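Long-range contacts in glucosidase (Croceicoccus marinus, PDB 5Z3K), which probably hydrolyses O-glycosidic bonds as a beta-glucosidase of glycoside hydrolase family 39: residues Arg62-Asn68 against Ala110-Asn116; Pro69-Pro74 against Ser85-Thr91; Ile133-Val138 against Val149-Glu153. Numbering follows the deposited sequence.

Overall arrangement
The three contacts lie in the first half of a (beta/alpha)8 barrel, the TIM barrel of the catalytic domain. Interaction 1 joins the loops that follow strands 53-55 and 104-109, at the C-terminal ends of the barrel strands, where TIM-barrel glycosidases carry their active sites; a glycerol, probably from the crystallisation liquor, bonds Thr65 O there. Interaction 2 folds the first loop onto the chain entering helix 89-100, and interaction 3 seats helix 123-138 on strand 151-154. The centres of interactions 1 and 2 are about 11 Å apart, and their backbones meet in a probable hydrogen bond, Arg62 O to Leu72 N at 2.9 Å. Interactions 2 and 3, about 15 Å apart, meet where Phe88 stacks on His136.

Interaction 1: residues Arg62-Asn68 against Ala110-Asn116; sequences RLDTIDN and ASEIPAN
Asp64 OD1 accepts from Asn116 ND2 (2.8 Å) and from Glu112 N (2.9 Å), and the same amide nitrogen of Asn116 also donates to Thr65 OG1 (2.8 Å), whose hydroxyl is further bonded to Gln118 O. A t rotamer at Asp64 (chi1 -153°) brings its carboxylate to the opposing backbone, while Asn68 ND2 holds the second oxygen, Asp64 OD2, at 3.0 Å. Arg62, m at chi1 and chi2, sends NH1 to two carbonyls, Ser111 O (3.0 Å) and Ile113 O (3.1 Å); a water joins its NH2 (2.8 Å) to Ile113 O (2.7 Å). Its long side chain carries a planar group with several N-H donors, suited to these carbonyls; NH2 also bonds Tyr57 O, and the Tyr57 ring adds a cation-pi contact. Both segments are irregular loops after consecutive strands, 53-55 and 104-109, of the TIM barrel, with Asp64 and Ser111 in register (CA-CA 3.9 Å). An inverse gamma turn centres on Glu112, the Ile113-Pro114 peptide is cis, and Ser111 OG bonds Asn116 O (2.6 Å). Leu63 N gives Ala110 O a weak bond (2.9 Å). Glu112 OE1 turns to His311. Further out, Ile66 CD1 packs on Asn116 CG (3.8 Å), and apolar Leu63 leads away to helix 123-138.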
loop_
_atom_site.group_PDB
_atom_site.type_symbol
_atom_site.label_atom_id
_atom_site.label_comp_id
_atom_site.label_asym_id
_atom_site.label_seq_id
_atom_site.Cartn_x
_atom_site.Cartn_y
_atom_site.Cartn_z
ATOM N N ARG A 62 -3.112 -10.566 15.705
ATOM C CA ARG A 62 -1.721 -10.897 15.963
ATOM C C ARG A 62 -1.606 -12.305 16.533
ATOM O O ARG A 62 -2.480 -12.776 17.267
ATOM C CB ARG A 62 -1.102 -9.890 16.936
ATOM C CG ARG A 62 -1.163 -8.458 16.457
ATOM C CD ARG A 62 -0.236 -8.230 15.291
ATOM N NE ARG A 62 -0.322 -6.837 14.868
ATOM C CZ ARG A 62 0.285 -5.817 15.473
ATOM N NH1 ARG A 62 1.064 -6.016 16.536
ATOM N NH2 ARG A 62 0.121 -4.587 15.000
ATOM N N LEU A 63 -0.518 -12.980 16.177
ATOM C CA LEU A 63 -0.172 -14.261 16.787
ATOM C C LEU A 63 0.843 -13.934 17.878
ATOM O O LEU A 63 2.051 -13.943 17.645
ATOM C CB LEU A 63 0.383 -15.243 15.758
ATOM C CG LEU A 63 0.841 -16.569 16.385
ATOM C CD1 LEU A 63 -0.303 -17.181 17.177
ATOM C CD2 LEU A 63 1.370 -17.549 15.343
ATOM N N ASP A 64 0.344 -13.598 19.068
ATOM C CA ASP A 64 1.246 -13.190 20.134
ATOM C C ASP A 64 2.041 -14.395 20.634
ATOM O O ASP A 64 1.580 -15.539 20.580
ATOM C CB ASP A 64 0.478 -12.529 21.281
ATOM C CG ASP A 64 1.333 -11.525 22.059
ATOM O OD1 ASP A 64 2.453 -11.206 21.611
ATOM O OD2 ASP A 64 0.885 -11.031 23.117
ATOM N N THR A 65 3.267 -14.129 21.075
ATOM C CA THR A 65 4.185 -15.180 21.488
ATOM C C THR A 65 4.150 -15.433 22.990
ATOM O O THR A 65 4.890 -16.286 23.481
ATOM C CB THR A 65 5.614 -14.843 21.046
ATOM O OG1 THR A 65 5.917 -13.489 21.392
ATOM C CG2 THR A 65 5.753 -15.019 19.536
ATOM N N ILE A 66 3.332 -14.696 23.728
ATOM C CA ILE A 66 2.964 -15.038 25.090
ATOM C C ILE A 66 1.441 -15.131 25.131
ATOM O O ILE A 66 0.754 -14.810 24.158
ATOM C CB ILE A 66 3.489 -14.017 26.114
ATOM C CG1 ILE A 66 2.882 -12.636 25.831
ATOM C CG2 ILE A 66 5.024 -13.974 26.099
ATOM C CD1 ILE A 66 3.415 -11.532 26.706
ATOM N N ASP A 67 0.916 -15.581 26.266
ATOM C CA ASP A 67 -0.531 -15.635 26.430
ATOM C C ASP A 67 -1.102 -14.226 26.421
ATOM O O ASP A 67 -0.540 -13.307 27.022
ATOM C CB ASP A 67 -0.911 -16.346 27.738
ATOM C CG ASP A 67 -0.618 -17.847 27.711
ATOM O OD1 ASP A 67 0.020 -18.331 26.753
ATOM O OD2 ASP A 67 -1.025 -18.546 28.669
ATOM N N ASN A 68 -2.237 -14.062 25.742
ATOM C CA ASN A 68 -2.872 -12.770 25.501
ATOM C C ASN A 68 -4.281 -13.037 24.986
ATOM O O ASN A 68 -4.446 -13.758 23.991
ATOM C CB ASN A 68 -2.039 -11.955 24.495
ATOM C CG ASN A 68 -2.631 -10.585 24.186
ATOM O OD1 ASN A 68 -3.762 -10.271 24.547
ATOM N ND2 ASN A 68 -1.858 -9.766 23.477
ATOM N N ALA A 110 2.688 -11.729 13.219
ATOM C CA ALA A 110 3.490 -10.919 14.133
ATOM C C ALA A 110 2.926 -11.003 15.542
ATOM O O ALA A 110 1.737 -11.271 15.739
ATOM C CB ALA A 110 3.542 -9.452 13.688
ATOM N N SER A 111 3.793 -10.740 16.526
ATOM C CA SER A 111 3.359 -10.700 17.915
ATOM C C SER A 111 2.599 -9.402 18.188
ATOM O O SER A 111 2.371 -8.577 17.294
ATOM C CB SER A 111 4.556 -10.833 18.862
ATOM O OG SER A 111 5.311 -9.628 18.886
ATOM N N GLU A 112 2.201 -9.217 19.450
ATOM C CA GLU A 112 1.449 -8.034 19.871
ATOM C C GLU A 112 2.393 -6.850 20.111
ATOM O O GLU A 112 2.546 -6.331 21.219
ATOM C CB GLU A 112 0.618 -8.353 21.110
ATOM C CG GLU A 112 -0.321 -7.249 21.531
ATOM C CD GLU A 112 -1.076 -6.648 20.354
ATOM O OE1 GLU A 112 -0.918 -5.440 20.101
ATOM O OE2 GLU A 112 -1.824 -7.395 19.691
ATOM N N ILE A 113 3.045 -6.436 19.034
ATOM C CA ILE A 113 3.868 -5.219 19.044
ATOM C C ILE A 113 2.965 -4.008 19.260
ATOM O O ILE A 113 1.981 -3.844 18.517
ATOM C CB ILE A 113 4.637 -5.090 17.725
ATOM C CG1 ILE A 113 5.597 -6.271 17.543
ATOM C CG2 ILE A 113 5.335 -3.731 17.641
ATOM C CD1 ILE A 113 5.901 -6.613 16.079
ATOM N N PRO A 114 3.288 -3.094 20.203
ATOM C CA PRO A 114 4.527 -3.060 20.996
ATOM C C PRO A 114 4.468 -3.699 22.382
ATOM O O PRO A 114 5.481 -3.688 23.071
ATOM C CB PRO A 114 4.774 -1.559 21.158
ATOM C CG PRO A 114 3.388 -1.012 21.314
ATOM C CD PRO A 114 2.504 -1.862 20.399
ATOM N N ALA A 115 3.317 -4.215 22.805
ATOM C CA ALA A 115 3.244 -4.748 24.163
ATOM C C ALA A 115 4.228 -5.894 24.350
ATOM O O ALA A 115 4.878 -6.003 25.398
ATOM C CB ALA A 115 1.817 -5.190 24.482
ATOM N N ASN A 116 4.391 -6.729 23.327
ATOM C CA ASN A 116 5.282 -7.881 23.411
ATOM C C ASN A 116 5.969 -8.112 22.077
ATOM O O ASN A 116 5.295 -8.235 21.048
ATOM C CB ASN A 116 4.525 -9.150 23.799
ATOM C CG ASN A 116 5.395 -10.377 23.669
ATOM O OD1 ASN A 116 6.473 -10.421 24.238
ATOM N ND2 ASN A 116 4.952 -11.355 22.888
HETATM O O HOH W 1 1.639 -2.519 16.140
HETATM O O HOH W 2 -0.343 -12.357 13.075
#

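Interaction 2: residues Pro69-Pro74 against Ser85-Thr91; sequences PTSLFP and SYNFAAT
The loop 69-74 lies against the approach to helix 89-100, with Leu72 opposite Asn87 (CA-CA 4.7 Å) and Phe73 opposite Tyr86 (4.9 Å). One backbone hydrogen bond fixes this register: Asn87 N donates to Leu72 O at 2.8 Å, and Tyr86 CA adds a CH...O contact to that carbonyl (3.4 Å). Leu72 N is bonded to Arg62 O. Asn87, t at chi1, points toward the loop and its ND2 donates to Ser71 O (3.3 Å), so the short amide side chain of Asn reaches a loop carbonyl. Most hydroxyl partners lie outside: Ser71 OG accepts from Asp64 N and, weakly, from Phe73 N (3.3 Å), Thr91 OG1 pairs with Ser61 OG, and Ser85 OG and Tyr86 OH bond the carbonyls of Asp79 and Pro80. Phe73 (t) turns its ring edge to the face of Tyr86 in a T-shaped stack, centroids 4.9 Å apart and planes at 71°. Leu72 (chi1 m, chi2 t) starts away, yet its CD2 returns to Phe88 CD1 (4.2 Å) and Thr91 OG1 (3.6 Å). In this beta-to-alpha connection of the TIM barrel, one amide side chain and one main-chain NH meet loop carbonyls, leaving buried Leu72, Phe73, Tyr86 and Phe88 for apolar packing.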
loop_
_atom_site.group_PDB
_atom_site.type_symbol
_atom_site.label_atom_id
_atom_site.label_comp_id
_atom_site.label_asym_id
_atom_site.label_seq_id
_atom_site.Cartn_x
_atom_site.Cartn_y
_atom_site.Cartn_z
ATOM N N PRO A 69 -5.321 -12.501 25.643
ATOM C CA PRO A 69 -6.695 -12.812 25.210
ATOM C C PRO A 69 -6.998 -12.447 23.767
ATOM O O PRO A 69 -7.770 -13.157 23.108
ATOM C CB PRO A 69 -7.557 -11.998 26.187
ATOM C CG PRO A 69 -6.736 -11.933 27.425
ATOM C CD PRO A 69 -5.293 -11.832 26.955
ATOM N N THR A 70 -6.428 -11.357 23.258
ATOM C CA THR A 70 -6.748 -10.902 21.910
ATOM C C THR A 70 -5.943 -11.620 20.834
ATOM O O THR A 70 -6.194 -11.397 19.643
ATOM C CB THR A 70 -6.513 -9.394 21.789
ATOM O OG1 THR A 70 -5.128 -9.109 22.023
ATOM C CG2 THR A 70 -7.364 -8.631 22.792
ATOM N N SER A 71 -4.976 -12.448 21.221
ATOM C CA SER A 71 -4.124 -13.152 20.272
ATOM C C SER A 71 -4.908 -14.242 19.548
ATOM O O SER A 71 -5.906 -14.758 20.052
ATOM C CB SER A 71 -2.919 -13.760 21.002
ATOM O OG SER A 71 -2.139 -14.601 20.153
ATOM N N LEU A 72 -4.424 -14.603 18.353
ATOM C CA LEU A 72 -5.056 -15.659 17.565
ATOM C C LEU A 72 -4.983 -17.008 18.269
ATOM O O LEU A 72 -5.815 -17.886 18.013
ATOM C CB LEU A 72 -4.395 -15.765 16.188
ATOM C CG LEU A 72 -4.615 -14.640 15.168
ATOM C CD1 LEU A 72 -3.515 -14.693 14.118
ATOM C CD2 LEU A 72 -5.962 -14.789 14.513
ATOM N N PHE A 73 -3.975 -17.204 19.120
ATOM C CA PHE A 73 -3.840 -18.403 19.942
ATOM C C PHE A 73 -3.630 -17.911 21.367
ATOM O O PHE A 73 -2.489 -17.736 21.814
ATOM C CB PHE A 73 -2.684 -19.278 19.456
ATOM C CG PHE A 73 -2.788 -20.712 19.886
ATOM C CD1 PHE A 73 -3.641 -21.586 19.227
ATOM C CD2 PHE A 73 -2.010 -21.191 20.934
ATOM C CE1 PHE A 73 -3.732 -22.912 19.616
ATOM C CE2 PHE A 73 -2.091 -22.511 21.325
ATOM C CZ PHE A 73 -2.956 -23.375 20.666
ATOM N N PRO A 74 -4.712 -17.634 22.098
ATOM C CA PRO A 74 -4.580 -16.850 23.337
ATOM C C PRO A 74 -3.906 -17.586 24.480
ATOM O O PRO A 74 -3.355 -16.924 25.363
ATOM C CB PRO A 74 -6.032 -16.493 23.691
ATOM C CG PRO A 74 -6.867 -17.456 22.935
ATOM C CD PRO A 74 -6.112 -17.839 21.707
ATOM N N SER A 85 -9.218 -23.842 20.413
ATOM C CA SER A 85 -8.055 -23.191 21.009
ATOM C C SER A 85 -7.683 -21.885 20.317
ATOM O O SER A 85 -6.798 -21.173 20.810
ATOM C CB SER A 85 -6.833 -24.125 20.982
ATOM O OG SER A 85 -7.068 -25.336 21.691
ATOM N N TYR A 86 -8.330 -21.566 19.200
ATOM C CA TYR A 86 -8.000 -20.414 18.373
ATOM C C TYR A 86 -9.044 -19.322 18.556
ATOM O O TYR A 86 -10.205 -19.597 18.856
ATOM C CB TYR A 86 -7.923 -20.807 16.897
ATOM C CG TYR A 86 -6.791 -21.752 16.593
ATOM C CD1 TYR A 86 -6.868 -23.098 16.948
ATOM C CD2 TYR A 86 -5.633 -21.302 15.970
ATOM C CE1 TYR A 86 -5.824 -23.972 16.681
ATOM C CE2 TYR A 86 -4.579 -22.174 15.696
ATOM C CZ TYR A 86 -4.687 -23.506 16.065
ATOM O OH TYR A 86 -3.651 -24.374 15.805
ATOM N N ASN A 87 -8.620 -18.076 18.359
ATOM C CA ASN A 87 -9.481 -16.903 18.542
ATOM C C ASN A 87 -9.583 -16.218 17.182
ATOM O O ASN A 87 -8.839 -15.277 16.883
ATOM C CB ASN A 87 -8.900 -15.979 19.653
ATOM C CG ASN A 87 -9.640 -14.657 19.786
ATOM O OD1 ASN A 87 -10.801 -14.527 19.386
ATOM N ND2 ASN A 87 -8.956 -13.661 20.345
ATOM N N PHE A 88 -10.492 -16.723 16.344
ATOM C CA PHE A 88 -10.619 -16.271 14.961
ATOM C C PHE A 88 -11.697 -15.208 14.754
ATOM O O PHE A 88 -11.758 -14.626 13.667
ATOM C CB PHE A 88 -10.933 -17.455 14.030
ATOM C CG PHE A 88 -9.789 -18.432 13.826
ATOM C CD1 PHE A 88 -8.521 -18.001 13.454
ATOM C CD2 PHE A 88 -10.006 -19.796 13.961
ATOM C CE1 PHE A 88 -7.483 -18.915 13.233
ATOM C CE2 PHE A 88 -8.968 -20.722 13.737
ATOM C CZ PHE A 88 -7.706 -20.275 13.380
ATOM N N ALA A 89 -12.534 -14.928 15.753
ATOM C CA ALA A 89 -13.790 -14.228 15.491
ATOM C C ALA A 89 -13.558 -12.871 14.833
ATOM O O ALA A 89 -14.122 -12.585 13.769
ATOM C CB ALA A 89 -14.596 -14.067 16.780
ATOM N N ALA A 90 -12.752 -12.007 15.457
ATOM C CA ALA A 90 -12.622 -10.660 14.903
ATOM C C ALA A 90 -11.887 -10.705 13.573
ATOM O O ALA A 90 -12.253 -10.000 12.622
ATOM C CB ALA A 90 -11.901 -9.738 15.893
ATOM N N THR A 91 -10.851 -11.540 13.490
ATOM C CA THR A 91 -10.110 -11.668 12.241
ATOM C C THR A 91 -11.004 -12.224 11.132
ATOM O O THR A 91 -10.939 -11.769 9.982
ATOM C CB THR A 91 -8.878 -12.550 12.453
ATOM O OG1 THR A 91 -8.098 -12.033 13.536
ATOM C CG2 THR A 91 -8.015 -12.571 11.185
#

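Interaction 3: residues Ile133-Val138 against Val149-Glu153; sequences IVRHYV and VSHWE
The indole of Trp152 is the main bump of this contact, and the hollow that receives it is lined by Ile133, Val134, Tyr137 and Val138 on one side of the helix. With chi1 m (-66°) and chi2 84°, the ring points from the strand to the helix. Val134, t at chi1, lays CG2 over the six-membered ring, 3.6 Å from its centroid and only 3° off the normal, a CH-pi contact that a beta-branched side chain can make close to the helix backbone. At the ring's edge stand Tyr137 CB, 4.2 Å from Trp152 CZ2, and Val138 CG2, also 4.2 Å from Trp152 CZ2; Ile133 CG2 approaches Trp152 CZ3 at 4.1 Å. The contact is part of the beta-alpha-beta crossover of the TIM barrel that runs from strand 104-109 through helix 123-138 to strand 151-154. The axes of helix segment 133-138 and strand segment 151-153 approach to 11.4 Å and run nearly antiparallel, at 155°, a spacing that the large indole helps to fill. Val149, just before the strand and nearest to Tyr137 (CA-CA 6.2 Å), is a smaller bump: its CG2 fits against Tyr137 CB at 3.7 Å, while Val138 CG2 covers Val149 O at 3.7 Å. That carbonyl also takes a weak hydrogen bond from Trp152 NE1 (3.3 Å). Val183 of helix 169-186 touches both Val134 and Trp152, and Phe107 of the adjacent strand meets the indole ring.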
loop_
_atom_site.group_PDB
_atom_site.type_symbol
_atom_site.label_atom_id
_atom_site.label_comp_id
_atom_site.label_asym_id
_atom_site.label_seq_id
_atom_site.Cartn_x
_atom_site.Cartn_y
_atom_site.Cartn_z
ATOM N N ILE A 133 -3.716 -21.801 11.439
ATOM C CA ILE A 133 -4.243 -20.490 11.073
ATOM C C ILE A 133 -4.358 -20.396 9.561
ATOM O O ILE A 133 -5.367 -19.921 9.021
ATOM C CB ILE A 133 -3.355 -19.371 11.653
ATOM C CG1 ILE A 133 -3.513 -19.321 13.174
ATOM C CG2 ILE A 133 -3.680 -18.015 11.003
ATOM C CD1 ILE A 133 -2.403 -18.607 13.880
ATOM N N VAL A 134 -3.336 -20.879 8.851
ATOM C CA VAL A 134 -3.372 -20.852 7.395
ATOM C C VAL A 134 -4.484 -21.754 6.879
ATOM O O VAL A 134 -5.229 -21.382 5.968
ATOM C CB VAL A 134 -1.999 -21.245 6.815
ATOM C CG1 VAL A 134 -2.054 -21.329 5.295
ATOM C CG2 VAL A 134 -0.926 -20.245 7.251
ATOM N N ARG A 135 -4.615 -22.952 7.457
ATOM C CA ARG A 135 -5.670 -23.867 7.032
ATOM C C ARG A 135 -7.051 -23.293 7.313
ATOM O O ARG A 135 -7.998 -23.559 6.567
ATOM C CB ARG A 135 -5.507 -25.214 7.739
ATOM C CG ARG A 135 -4.389 -26.065 7.177
ATOM C CD ARG A 135 -4.331 -27.456 7.817
ATOM N NE ARG A 135 -3.169 -28.183 7.312
ATOM C CZ ARG A 135 -3.082 -28.687 6.082
ATOM N NH1 ARG A 135 -4.104 -28.577 5.241
ATOM N NH2 ARG A 135 -1.976 -29.308 5.693
ATOM N N HIS A 136 -7.186 -22.522 8.389
ATOM C CA HIS A 136 -8.466 -21.883 8.668
ATOM C C HIS A 136 -8.834 -20.877 7.581
ATOM O O HIS A 136 -10.005 -20.775 7.196
ATOM C CB HIS A 136 -8.421 -21.215 10.043
ATOM C CG HIS A 136 -9.650 -20.442 10.380
ATOM N ND1 HIS A 136 -10.821 -21.042 10.801
ATOM C CD2 HIS A 136 -9.892 -19.110 10.366
ATOM C CE1 HIS A 136 -11.731 -20.113 11.029
ATOM N NE2 HIS A 136 -11.194 -18.932 10.768
ATOM N N TYR A 137 -7.860 -20.136 7.057
ATOM C CA TYR A 137 -8.181 -19.103 6.079
ATOM C C TYR A 137 -8.022 -19.551 4.632
ATOM O O TYR A 137 -8.425 -18.809 3.734
ATOM C CB TYR A 137 -7.341 -17.844 6.344
ATOM C CG TYR A 137 -7.839 -17.159 7.599
ATOM C CD1 TYR A 137 -9.120 -16.613 7.640
ATOM C CD2 TYR A 137 -7.072 -17.129 8.760
ATOM C CE1 TYR A 137 -9.607 -16.016 8.782
ATOM C CE2 TYR A 137 -7.554 -16.529 9.917
ATOM C CZ TYR A 137 -8.820 -15.973 9.923
ATOM O OH TYR A 137 -9.329 -15.400 11.076
ATOM N N VAL A 138 -7.480 -20.747 4.380
ATOM C CA VAL A 138 -7.254 -21.232 3.027
ATOM C C VAL A 138 -8.058 -22.492 2.721
ATOM O O VAL A 138 -8.581 -22.638 1.610
ATOM C CB VAL A 138 -5.751 -21.468 2.762
ATOM C CG1 VAL A 138 -5.542 -22.084 1.378
ATOM C CG2 VAL A 138 -4.973 -20.148 2.882
ATOM N N VAL A 149 -6.781 -15.965 1.754
ATOM C CA VAL A 149 -5.529 -15.255 2.006
ATOM C C VAL A 149 -4.477 -15.802 1.056
ATOM O O VAL A 149 -4.018 -16.942 1.219
ATOM C CB VAL A 149 -5.073 -15.400 3.467
ATOM C CG1 VAL A 149 -3.770 -14.661 3.694
ATOM C CG2 VAL A 149 -6.143 -14.879 4.388
ATOM N N SER A 150 -4.058 -14.978 0.090
ATOM C CA SER A 150 -3.100 -15.412 -0.917
ATOM C C SER A 150 -1.652 -15.156 -0.523
ATOM O O SER A 150 -0.753 -15.812 -1.062
ATOM C CB SER A 150 -3.383 -14.704 -2.245
ATOM O OG SER A 150 -3.192 -13.305 -2.108
ATOM N N HIS A 151 -1.407 -14.225 0.391
ATOM C CA HIS A 151 -0.067 -13.792 0.741
ATOM C C HIS A 151 0.102 -13.840 2.250
ATOM O O HIS A 151 -0.757 -13.349 2.988
ATOM C CB HIS A 151 0.183 -12.374 0.229
ATOM C CG HIS A 151 0.428 -12.298 -1.243
ATOM N ND1 HIS A 151 -0.554 -12.570 -2.174
ATOM C CD2 HIS A 151 1.543 -11.990 -1.949
ATOM C CE1 HIS A 151 -0.053 -12.429 -3.389
ATOM N NE2 HIS A 151 1.216 -12.074 -3.280
ATOM N N TRP A 152 1.211 -14.421 2.704
ATOM C CA TRP A 152 1.506 -14.569 4.123
ATOM C C TRP A 152 2.857 -13.930 4.406
ATOM O O TRP A 152 3.887 -14.357 3.861
ATOM C CB TRP A 152 1.468 -16.048 4.530
ATOM C CG TRP A 152 0.083 -16.619 4.412
ATOM C CD1 TRP A 152 -0.507 -17.117 3.285
ATOM C CD2 TRP A 152 -0.901 -16.701 5.447
ATOM N NE1 TRP A 152 -1.792 -17.531 3.564
ATOM C CE2 TRP A 152 -2.055 -17.283 4.884
ATOM C CE3 TRP A 152 -0.915 -16.352 6.800
ATOM C CZ2 TRP A 152 -3.211 -17.527 5.627
ATOM C CZ3 TRP A 152 -2.069 -16.596 7.538
ATOM C CH2 TRP A 152 -3.200 -17.174 6.945
ATOM N N GLU A 153 2.846 -12.894 5.237
ATOM C CA GLU A 153 4.042 -12.135 5.562
ATOM C C GLU A 153 4.489 -12.475 6.972
ATOM O O GLU A 153 3.687 -12.438 7.914
ATOM C CB GLU A 153 3.792 -10.625 5.454
ATOM C CG GLU A 153 5.035 -9.753 5.752
ATOM C CD GLU A 153 4.733 -8.263 5.674
ATOM O OE1 GLU A 153 5.618 -7.479 5.251
ATOM O OE2 GLU A 153 3.598 -7.879 6.030
#